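Local coordinates for protein arabinan endo-1,5-alpha-l-arabinosidase A (Cellvibrio cellulosa, PDB 1GYE) that hydrolyses the alpha-1,5-arabinofuranosyl linkages of linear arabinan from plant cell walls, releasing almost exclusively arabinotriose, on a five-bladed beta-propeller of glycoside hydrolase family 43, at residues Gln2-Asp7 with Asn282-Leu287; Tyr77-Ala82 with Asn124-Ala129; Ala187-Pro192 with Ala205-Cys210. All blocks are in the same frame, centred on the assembly; numbering follows the deposited sequence.

Contact 1 of 3, residues Gln2-Asp7 with Asn282-Leu287; sequences QVDVHD and NYLQKL. With AHR (alpha-L-arabinofuranose), chain B.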
loop_
_atom_site.group_PDB
_atom_site.type_symbol
_atom_site.label_atom_id
_atom_site.label_comp_id
_atom_site.label_asym_id
_atom_site.label_seq_id
_atom_site.Cartn_x
_atom_site.Cartn_y
_atom_site.Cartn_z
ATOM N N GLN A 2 -6.958 8.965 -18.662
ATOM C CA GLN A 2 -6.095 8.875 -17.469
ATOM C C GLN A 2 -5.635 7.440 -17.187
ATOM O O GLN A 2 -6.315 6.460 -17.550
ATOM C CB GLN A 2 -6.762 9.502 -16.241
ATOM C CG GLN A 2 -6.987 11.000 -16.432
ATOM C CD GLN A 2 -7.278 11.787 -15.153
ATOM O OE1 GLN A 2 -6.712 11.510 -14.036
ATOM N NE2 GLN A 2 -8.139 12.808 -15.308
ATOM N N VAL A 3 -4.470 7.316 -16.558
ATOM C CA VAL A 3 -4.007 5.984 -16.192
ATOM C C VAL A 3 -4.890 5.481 -15.047
ATOM O O VAL A 3 -5.035 6.165 -14.003
ATOM C CB VAL A 3 -2.488 5.922 -15.852
ATOM C CG1 VAL A 3 -2.067 4.495 -15.390
ATOM C CG2 VAL A 3 -1.673 6.330 -17.065
ATOM N N ASP A 4 -5.522 4.322 -15.268
ATOM C CA ASP A 4 -6.226 3.634 -14.181
ATOM C C ASP A 4 -5.318 2.660 -13.385
ATOM O O ASP A 4 -4.751 1.721 -13.944
ATOM C CB ASP A 4 -7.536 2.988 -14.669
ATOM C CG ASP A 4 -7.305 1.793 -15.573
ATOM O OD1 ASP A 4 -7.010 2.030 -16.771
ATOM O OD2 ASP A 4 -7.400 0.598 -15.160
ATOM N N VAL A 5 -5.159 2.929 -12.090
ATOM C CA VAL A 5 -4.412 2.041 -11.197
ATOM C C VAL A 5 -5.187 1.903 -9.911
ATOM O O VAL A 5 -6.048 2.732 -9.638
ATOM C CB VAL A 5 -2.990 2.564 -10.850
ATOM C CG1 VAL A 5 -2.149 2.774 -12.108
ATOM C CG2 VAL A 5 -3.044 3.822 -10.025
ATOM N N HIS A 6 -4.904 0.858 -9.135
ATOM C CA HIS A 6 -5.505 0.677 -7.801
ATOM C C HIS A 6 -4.367 0.357 -6.866
ATOM O O HIS A 6 -3.444 -0.381 -7.227
ATOM C CB HIS A 6 -6.530 -0.472 -7.782
ATOM C CG HIS A 6 -7.735 -0.240 -6.889
ATOM N ND1 HIS A 6 -7.848 -0.774 -5.608
ATOM C CD2 HIS A 6 -8.903 0.419 -7.122
ATOM C CE1 HIS A 6 -9.012 -0.417 -5.092
ATOM N NE2 HIS A 6 -9.673 0.301 -5.990
ATOM N N ASP A 7 -4.413 0.925 -5.667
ATOM C CA ASP A 7 -3.405 0.615 -4.658
ATOM C C ASP A 7 -1.937 0.869 -5.181
ATOM O O ASP A 7 -1.031 0.053 -5.004
ATOM C CB ASP A 7 -3.655 -0.833 -4.127
ATOM C CG ASP A 7 -5.161 -1.167 -4.013
ATOM O OD1 ASP A 7 -5.883 -0.436 -3.309
ATOM O OD2 ASP A 7 -5.736 -2.104 -4.620
ATOM N N ASN A 282 -17.697 6.760 -14.706
ATOM C CA ASN A 282 -18.171 5.505 -14.083
ATOM C C ASN A 282 -17.544 5.078 -12.744
ATOM O O ASN A 282 -17.537 3.885 -12.400
ATOM C CB ASN A 282 -18.022 4.358 -15.073
ATOM C CG ASN A 282 -19.285 4.054 -15.728
ATOM O OD1 ASN A 282 -20.170 3.486 -15.101
ATOM N ND2 ASN A 282 -19.427 4.460 -16.981
ATOM N N TYR A 283 -17.022 6.043 -11.997
ATOM C CA TYR A 283 -16.319 5.757 -10.751
ATOM C C TYR A 283 -15.116 4.836 -11.001
ATOM O O TYR A 283 -14.756 4.050 -10.118
ATOM C CB TYR A 283 -17.263 5.152 -9.671
ATOM C CG TYR A 283 -18.557 5.939 -9.402
ATOM C CD1 TYR A 283 -18.567 7.020 -8.498
ATOM C CD2 TYR A 283 -19.773 5.599 -10.043
ATOM C CE1 TYR A 283 -19.739 7.758 -8.242
ATOM C CE2 TYR A 283 -20.964 6.325 -9.781
ATOM C CZ TYR A 283 -20.928 7.410 -8.875
ATOM O OH TYR A 283 -22.063 8.143 -8.591
ATOM N N LEU A 284 -14.515 4.921 -12.197
ATOM C CA LEU A 284 -13.286 4.183 -12.476
ATOM C C LEU A 284 -12.112 4.903 -11.869
ATOM O O LEU A 284 -11.847 6.040 -12.177
ATOM C CB LEU A 284 -13.041 3.984 -13.967
ATOM C CG LEU A 284 -11.640 3.485 -14.369
ATOM C CD1 LEU A 284 -11.457 1.969 -14.099
ATOM C CD2 LEU A 284 -11.308 3.842 -15.822
ATOM N N GLN A 285 -11.402 4.208 -11.006
ATOM C CA GLN A 285 -10.265 4.740 -10.250
ATOM C C GLN A 285 -9.176 5.330 -11.148
ATOM O O GLN A 285 -8.812 4.724 -12.130
ATOM C CB GLN A 285 -9.669 3.591 -9.415
ATOM C CG GLN A 285 -9.244 2.375 -10.287
ATOM C CD GLN A 285 -10.325 1.265 -10.433
ATOM O OE1 GLN A 285 -9.993 0.127 -10.817
ATOM N NE2 GLN A 285 -11.595 1.594 -10.148
ATOM N N LYS A 286 -8.620 6.479 -10.774
ATOM C CA LYS A 286 -7.527 7.095 -11.527
ATOM C C LYS A 286 -6.323 7.318 -10.648
ATOM O O LYS A 286 -6.465 7.582 -9.437
ATOM C CB LYS A 286 -7.958 8.452 -12.102
ATOM C CG LYS A 286 -9.197 8.440 -13.036
ATOM C CD LYS A 286 -9.071 7.414 -14.190
ATOM C CE LYS A 286 -10.027 7.733 -15.343
ATOM N NZ LYS A 286 -11.436 7.451 -14.956
ATOM N N LEU A 287 -5.141 7.230 -11.249
ATOM C CA LEU A 287 -3.914 7.611 -10.559
ATOM C C LEU A 287 -3.947 9.112 -10.167
ATOM O O LEU A 287 -4.413 9.951 -10.931
ATOM C CB LEU A 287 -2.698 7.341 -11.467
ATOM C CG LEU A 287 -1.362 7.903 -10.989
ATOM C CD1 LEU A 287 -0.888 7.122 -9.827
ATOM C CD2 LEU A 287 -0.346 7.855 -12.066
HETATM O O5 AHR B . -7.295 -0.041 -12.062
HETATM C C5 AHR B . -6.522 -1.264 -12.036
HETATM C C4 AHR B . -7.481 -2.445 -11.926
HETATM O O4 AHR B . -8.470 -2.279 -10.890
HETATM C C3 AHR B . -6.788 -3.733 -11.609
HETATM O O3 AHR B . -6.598 -4.330 -12.873
HETATM C C2 AHR B . -7.895 -4.482 -10.910
HETATM O O2 AHR B . -7.386 -5.521 -10.105
HETATM C C1 AHR B . -8.631 -3.449 -10.109
#
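The imidazole of His6 turns its edge to the side-chain amide of Gln285 in the substrate groove of the five-bladed beta-propeller, CD2 of His6 lying 3.7 Å from CD of Gln285. The two planes stand 79° apart, and Gln285 CG lies in the plane of the ring. His275 stacks on the imidazole, while elsewhere on its edge ND1 of His6 donates to OD2 of Asp7 over 2.7 Å and NE2 is hydrogen-bonded to the hydroxyl of Tyr277, which together fix the rotation of the ring. Asp7, probably the proton acceptor of the reaction, is thus positioned by His6 and by Thr22. A first torsion of 57° sets Gln285 CG between its own backbone N and carbonyl carbon, and CG approaches Val5 O to 3.3 Å. Just beyond, the arabinofuranose places its O5 3.2 Å from Asp4 OD2, in accord with substrate binding by Asp4 and Gln285. Farther from the sugar, Val5 CG2 packs on Leu287 CB at 3.8 Å. Gln2 and Lys286 cross at about a right angle, CB of Gln2 resting 3.7 Å from CD of Lys286, whose ammonium bridges to Asp281 and Glu278. The N-terminal lead-in is tied to strand 284-294 by Leu287 N donating to Val3 O, a 3.0 Å bond almost straight at 177°.

Contact 2 of 3, residues Tyr77-Ala82 with Asn124-Ala129; sequences YYSVSA and NAIAPA. With AHR (alpha-L-arabinofuranose), chain C.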
loop_
_atom_site.group_PDB
_atom_site.type_symbol
_atom_site.label_atom_id
_atom_site.label_comp_id
_atom_site.label_asym_id
_atom_site.label_seq_id
_atom_site.Cartn_x
_atom_site.Cartn_y
_atom_site.Cartn_z
ATOM N N TYR A 77 6.841 -6.845 -3.301
ATOM C CA TYR A 77 5.856 -7.540 -2.463
ATOM C C TYR A 77 4.469 -7.433 -3.073
ATOM O O TYR A 77 4.165 -6.423 -3.689
ATOM C CB TYR A 77 5.880 -6.917 -1.068
ATOM C CG TYR A 77 7.218 -7.076 -0.412
ATOM C CD1 TYR A 77 8.258 -6.156 -0.640
ATOM C CD2 TYR A 77 7.472 -8.170 0.380
ATOM C CE1 TYR A 77 9.514 -6.332 -0.070
ATOM C CE2 TYR A 77 8.714 -8.340 0.992
ATOM C CZ TYR A 77 9.726 -7.420 0.753
ATOM O OH TYR A 77 10.932 -7.635 1.349
ATOM N N TYR A 78 3.624 -8.445 -2.885
ATOM C CA TYR A 78 2.300 -8.487 -3.510
ATOM C C TYR A 78 1.321 -9.400 -2.705
ATOM O O TYR A 78 1.752 -10.256 -1.911
ATOM C CB TYR A 78 2.451 -9.025 -4.939
ATOM C CG TYR A 78 3.046 -10.420 -4.946
ATOM C CD1 TYR A 78 2.223 -11.540 -4.755
ATOM C CD2 TYR A 78 4.430 -10.623 -5.088
ATOM C CE1 TYR A 78 2.752 -12.825 -4.740
ATOM C CE2 TYR A 78 4.982 -11.921 -5.078
ATOM C CZ TYR A 78 4.123 -13.009 -4.906
ATOM O OH TYR A 78 4.599 -14.292 -4.867
ATOM N N SER A 79 0.013 -9.269 -2.955
ATOM C CA SER A 79 -0.986 -9.959 -2.123
ATOM C C SER A 79 -1.880 -10.885 -2.925
ATOM O O SER A 79 -2.507 -10.449 -3.885
ATOM C CB SER A 79 -1.913 -8.936 -1.415
ATOM O OG SER A 79 -1.202 -7.913 -0.745
ATOM N N VAL A 80 -1.930 -12.145 -2.522
ATOM C CA VAL A 80 -2.902 -13.129 -2.993
ATOM C C VAL A 80 -4.087 -13.219 -1.988
ATOM O O VAL A 80 -3.880 -13.333 -0.773
ATOM C CB VAL A 80 -2.198 -14.521 -3.191
ATOM C CG1 VAL A 80 -3.171 -15.579 -3.667
ATOM C CG2 VAL A 80 -1.021 -14.450 -4.186
ATOM N N SER A 81 -5.334 -13.150 -2.449
ATOM C CA SER A 81 -6.461 -13.057 -1.514
ATOM C C SER A 81 -7.790 -13.356 -2.183
ATOM O O SER A 81 -7.819 -13.738 -3.349
ATOM C CB SER A 81 -6.545 -11.651 -0.907
ATOM O OG SER A 81 -7.352 -11.635 0.290
ATOM N N ALA A 82 -8.885 -13.214 -1.432
ATOM C CA ALA A 82 -10.225 -13.288 -2.023
ATOM C C ALA A 82 -11.096 -12.243 -1.360
ATOM O O ALA A 82 -10.892 -11.915 -0.186
ATOM C CB ALA A 82 -10.847 -14.655 -1.867
ATOM N N ASN A 124 -5.461 -9.859 8.177
ATOM C CA ASN A 124 -5.628 -10.302 6.823
ATOM C C ASN A 124 -4.339 -9.980 6.128
ATOM O O ASN A 124 -4.003 -8.817 6.011
ATOM C CB ASN A 124 -6.748 -9.478 6.201
ATOM C CG ASN A 124 -7.177 -10.018 4.868
ATOM O OD1 ASN A 124 -6.699 -11.084 4.423
ATOM N ND2 ASN A 124 -8.104 -9.309 4.207
ATOM N N ALA A 125 -3.564 -10.986 5.712
ATOM C CA ALA A 125 -2.250 -10.717 5.112
ATOM C C ALA A 125 -2.379 -10.145 3.692
ATOM O O ALA A 125 -2.082 -10.815 2.711
ATOM C CB ALA A 125 -1.410 -11.993 5.087
ATOM N N ILE A 126 -2.864 -8.914 3.591
ATOM C CA ILE A 126 -2.739 -8.137 2.369
ATOM C C ILE A 126 -2.102 -6.768 2.636
ATOM O O ILE A 126 -1.977 -6.338 3.795
ATOM C CB ILE A 126 -4.104 -7.978 1.655
ATOM C CG1 ILE A 126 -5.051 -7.130 2.480
ATOM C CG2 ILE A 126 -4.766 -9.369 1.289
ATOM C CD1 ILE A 126 -6.298 -6.787 1.690
ATOM N N ALA A 127 -1.643 -6.133 1.551
ATOM C CA ALA A 127 -1.302 -4.725 1.505
ATOM C C ALA A 127 -0.065 -4.400 2.222
ATOM O O ALA A 127 -0.083 -3.563 3.121
ATOM C CB ALA A 127 -2.427 -3.884 2.027
ATOM N N PRO A 128 1.034 -5.045 1.852
ATOM C CA PRO A 128 2.309 -4.829 2.557
ATOM C C PRO A 128 2.849 -3.428 2.310
ATOM O O PRO A 128 2.501 -2.833 1.296
ATOM C CB PRO A 128 3.229 -5.850 1.930
ATOM C CG PRO A 128 2.628 -6.016 0.551
ATOM C CD PRO A 128 1.138 -6.042 0.773
ATOM N N ALA A 129 3.631 -2.922 3.253
ATOM C CA ALA A 129 4.511 -1.757 3.026
ATOM C C ALA A 129 5.823 -1.982 3.775
ATOM O O ALA A 129 5.792 -2.491 4.934
ATOM C CB ALA A 129 3.855 -0.426 3.448
HETATM O O5 AHR C . -11.154 -4.640 -0.683
HETATM C C5 AHR C . -10.494 -5.324 0.333
HETATM C C4 AHR C . -11.534 -6.275 0.827
HETATM O O4 AHR C . -12.357 -5.613 1.769
HETATM C C3 AHR C . -10.804 -7.396 1.500
HETATM O O3 AHR C . -11.230 -8.589 0.853
HETATM C C2 AHR C . -11.265 -7.345 2.933
HETATM O O2 AHR C . -10.114 -7.071 3.733
HETATM C C1 AHR C . -12.323 -6.271 3.012
HETATM O O HOH W 1 -9.177 -9.995 1.429
#
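In this contact the loop that enters strand 129-132 of one propeller blade runs roughly antiparallel to the end of strand 73-80 in the preceding sheet. Ser79 carries it: OG accepts the backbone N-H of Ala127 over 2.9 Å at 172°, and is also hydrogen-bonded to the carbonyl of Trp63, so two bonds hold this buried hydroxyl. With a first torsion of -50°, OG sits anti to its carbonyl carbon and comes within 3.4 Å of Pro128 CD. The Pro128 ring continues the packing, its CG meeting Tyr77 CB at 3.7 Å, while the phenol of Tyr77 leads away to the carbonyl of Leu158. On the other flank of Ser79, the CG2 branch of Ile126 lies 3.6 Å from Ser81 CB. An inverse gamma turn centred on Ala125 bends the loop between Ile126 and Asn124. A water bridges the two segments here, 2.7 Å from Ser81 OG and accepting from Asn124 ND2 over 3.1 Å; it also reaches O3 of the arabinofuranose and donates to Ala82 O. Asn124 ND2 makes a further, weak bond to O2 of the sugar, at 3.0 Å and a bent 127°, while its OD1 and Ser81 OG share Ser88 OG as a partner. Through Asn124, Ala82 and the water, this crossing from one blade to the next helps to line the substrate cleft of the family 43 propeller.

Contact 3 of 3, residues Ala187-Pro192 with Ala205-Cys210; sequences AQIEAP and ASWGLC. With AHR (alpha-L-arabinofuranose), chain D.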
loop_
_atom_site.group_PDB
_atom_site.type_symbol
_atom_site.label_atom_id
_atom_site.label_comp_id
_atom_site.label_asym_id
_atom_site.label_seq_id
_atom_site.Cartn_x
_atom_site.Cartn_y
_atom_site.Cartn_z
ATOM N N ALA A 187 -14.479 -2.888 11.201
ATOM C CA ALA A 187 -13.265 -2.066 11.299
ATOM C C ALA A 187 -12.814 -1.640 9.913
ATOM O O ALA A 187 -11.952 -2.280 9.288
ATOM C CB ALA A 187 -12.167 -2.842 11.993
ATOM N N GLN A 188 -13.384 -0.563 9.391
ATOM C CA GLN A 188 -13.007 -0.187 8.012
ATOM C C GLN A 188 -11.677 0.581 7.899
ATOM O O GLN A 188 -11.645 1.819 7.724
ATOM C CB GLN A 188 -14.150 0.555 7.335
ATOM C CG GLN A 188 -15.488 -0.216 7.448
ATOM C CD GLN A 188 -16.688 0.609 7.030
ATOM O OE1 GLN A 188 -17.760 0.062 6.796
ATOM N NE2 GLN A 188 -16.515 1.915 6.911
ATOM N N ILE A 189 -10.587 -0.174 7.988
ATOM C CA ILE A 189 -9.220 0.364 7.931
ATOM C C ILE A 189 -8.333 -0.579 7.124
ATOM O O ILE A 189 -8.417 -1.834 7.254
ATOM C CB ILE A 189 -8.650 0.539 9.337
ATOM C CG1 ILE A 189 -7.246 1.049 9.325
ATOM C CG2 ILE A 189 -8.633 -0.794 10.152
ATOM C CD1 ILE A 189 -6.799 1.372 10.772
ATOM N N GLU A 190 -7.502 0.016 6.273
ATOM C CA GLU A 190 -6.509 -0.742 5.537
ATOM C C GLU A 190 -5.320 0.044 5.084
ATOM O O GLU A 190 -5.261 1.259 5.190
ATOM C CB GLU A 190 -7.083 -1.469 4.299
ATOM C CG GLU A 190 -8.292 -0.886 3.570
ATOM C CD GLU A 190 -8.864 -1.825 2.472
ATOM O OE1 GLU A 190 -8.254 -2.886 2.144
ATOM O OE2 GLU A 190 -9.939 -1.509 1.904
ATOM N N ALA A 191 -4.351 -0.678 4.554
ATOM C CA ALA A 191 -3.453 -0.119 3.557
ATOM C C ALA A 191 -2.482 0.832 4.176
ATOM O O ALA A 191 -2.436 2.010 3.774
ATOM C CB ALA A 191 -4.254 0.575 2.465
ATOM N N PRO A 192 -1.708 0.336 5.145
ATOM C CA PRO A 192 -0.749 1.163 5.859
ATOM C C PRO A 192 0.333 1.556 4.912
ATOM O O PRO A 192 0.541 0.898 3.898
ATOM C CB PRO A 192 -0.146 0.208 6.890
ATOM C CG PRO A 192 -0.332 -1.174 6.280
ATOM C CD PRO A 192 -1.658 -1.072 5.583
ATOM N N ALA A 205 -3.086 5.664 6.514
ATOM C CA ALA A 205 -3.955 4.541 6.320
ATOM C C ALA A 205 -5.215 5.000 5.666
ATOM O O ALA A 205 -5.513 6.199 5.706
ATOM C CB ALA A 205 -4.261 3.816 7.678
ATOM N N SER A 206 -5.942 4.037 5.074
ATOM C CA SER A 206 -7.241 4.275 4.466
ATOM C C SER A 206 -8.417 3.838 5.370
ATOM O O SER A 206 -8.424 2.694 5.873
ATOM C CB SER A 206 -7.300 3.505 3.163
ATOM O OG SER A 206 -6.319 3.975 2.248
ATOM N N TRP A 207 -9.418 4.717 5.535
ATOM C CA TRP A 207 -10.617 4.404 6.307
ATOM C C TRP A 207 -11.858 4.351 5.400
ATOM O O TRP A 207 -11.958 5.113 4.417
ATOM C CB TRP A 207 -10.892 5.517 7.345
ATOM C CG TRP A 207 -10.155 5.483 8.668
ATOM C CD1 TRP A 207 -9.187 4.592 9.064
ATOM C CD2 TRP A 207 -10.366 6.366 9.787
ATOM N NE1 TRP A 207 -8.778 4.880 10.347
ATOM C CE2 TRP A 207 -9.465 5.968 10.814
ATOM C CE3 TRP A 207 -11.207 7.471 10.019
ATOM C CZ2 TRP A 207 -9.382 6.634 12.064
ATOM C CZ3 TRP A 207 -11.122 8.154 11.246
ATOM C CH2 TRP A 207 -10.218 7.718 12.262
ATOM N N GLY A 208 -12.853 3.545 5.756
ATOM C CA GLY A 208 -14.094 3.561 5.010
ATOM C C GLY A 208 -14.110 2.498 3.893
ATOM O O GLY A 208 -13.269 1.571 3.874
ATOM N N LEU A 209 -15.075 2.607 2.978
ATOM C CA LEU A 209 -15.230 1.554 1.984
ATOM C C LEU A 209 -14.768 1.972 0.598
ATOM O O LEU A 209 -15.274 2.942 0.051
ATOM C CB LEU A 209 -16.677 1.046 1.933
ATOM C CG LEU A 209 -17.335 0.595 3.255
ATOM C CD1 LEU A 209 -18.880 0.917 3.286
ATOM C CD2 LEU A 209 -16.992 -0.894 3.644
ATOM N N CYS A 210 -13.787 1.257 0.066
ATOM C CA CYS A 210 -13.384 1.392 -1.324
ATOM C C CYS A 210 -14.407 0.702 -2.276
ATOM O O CYS A 210 -15.351 0.053 -1.811
ATOM C CB CYS A 210 -12.002 0.784 -1.490
ATOM S SG CYS A 210 -12.079 -1.016 -1.623
HETATM O O5 AHR D . -9.142 -5.826 -5.292
HETATM C C5 AHR D . -8.940 -4.641 -4.533
HETATM C C4 AHR D . -8.722 -5.019 -3.102
HETATM O O4 AHR D . -10.042 -5.075 -2.599
HETATM C C3 AHR D . -8.008 -3.953 -2.304
HETATM O O3 AHR D . -6.678 -4.306 -1.959
HETATM C C2 AHR D . -8.847 -3.870 -1.055
HETATM O O2 AHR D . -8.738 -2.565 -0.492
HETATM C C1 AHR D . -10.228 -4.087 -1.609
HETATM O O HOH W 2 -3.735 4.163 2.831
#
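Gln188, at the centre of an inverse gamma turn leading into strand 189-197, meets the chain just past the end of strand 200-207. Its carbonyl O accepts the N-H of Gly208 over 2.9 Å and also receives a CA-H contact from Trp207. The Gln188 side chain runs out extended across the second segment: NE2 lies 3.5 Å from Gly208 CA, and OE1 comes within 3.4 Å of Leu209 CD2. Next, Ile189 faces Trp207 in a non-hydrogen-bonded antiparallel pair. Its CG1, anti to the backbone N with a first torsion of 178°, meets CD1 of Trp207 at 4.0 Å, at the edge of the indole and near its plane. Glu190 and Ser206 form the hydrogen-bonded pair that follows, with Glu190 N to Ser206 O at 2.9 Å and Ser206 N to Glu190 O likewise at 2.9 Å. The Glu190 side chain, extended beyond CG, leaves the opposite face of the sheet from Ile189 and carries OE1 to the arabinofuranose, whose O2 donates to it over 2.7 Å; Ser144 OG is also hydrogen-bonded to OE1. Cys210, disulfide-bonded to its chain neighbour Cys211, puts SG 3.6 Å from C1 of the same sugar. At Ala191 the carbonyl accepts from a water that in turn accepts from Ser206 OG, while His260 N is hydrogen-bonded to that hydroxyl. The arrangement is an antiparallel beta hairpin of a propeller blade, presenting to the active site the glutamate that probably acts as proton donor.

Overall arrangement
From the N terminus, the lead-in 2-7 runs from the periphery in to the substrate groove and joins strand 284-294 of the last sheet, so contact 1 closes a loop of most of the chain and links the two ends of the propeller. Contacts 2 and 3 are nested within it, one after the other: 77-82 with 124-129 ties the second blade to the entrance of the third, and 187-192 with 205-210 is a local hairpin of the next. These two touch where Ala129 CB packs against Pro192 O at 3.6 Å; contact 1 stands apart, its nearest atoms about 5 Å from contact 3 and 7 Å from contact 2. All three border the bound arabinan chain.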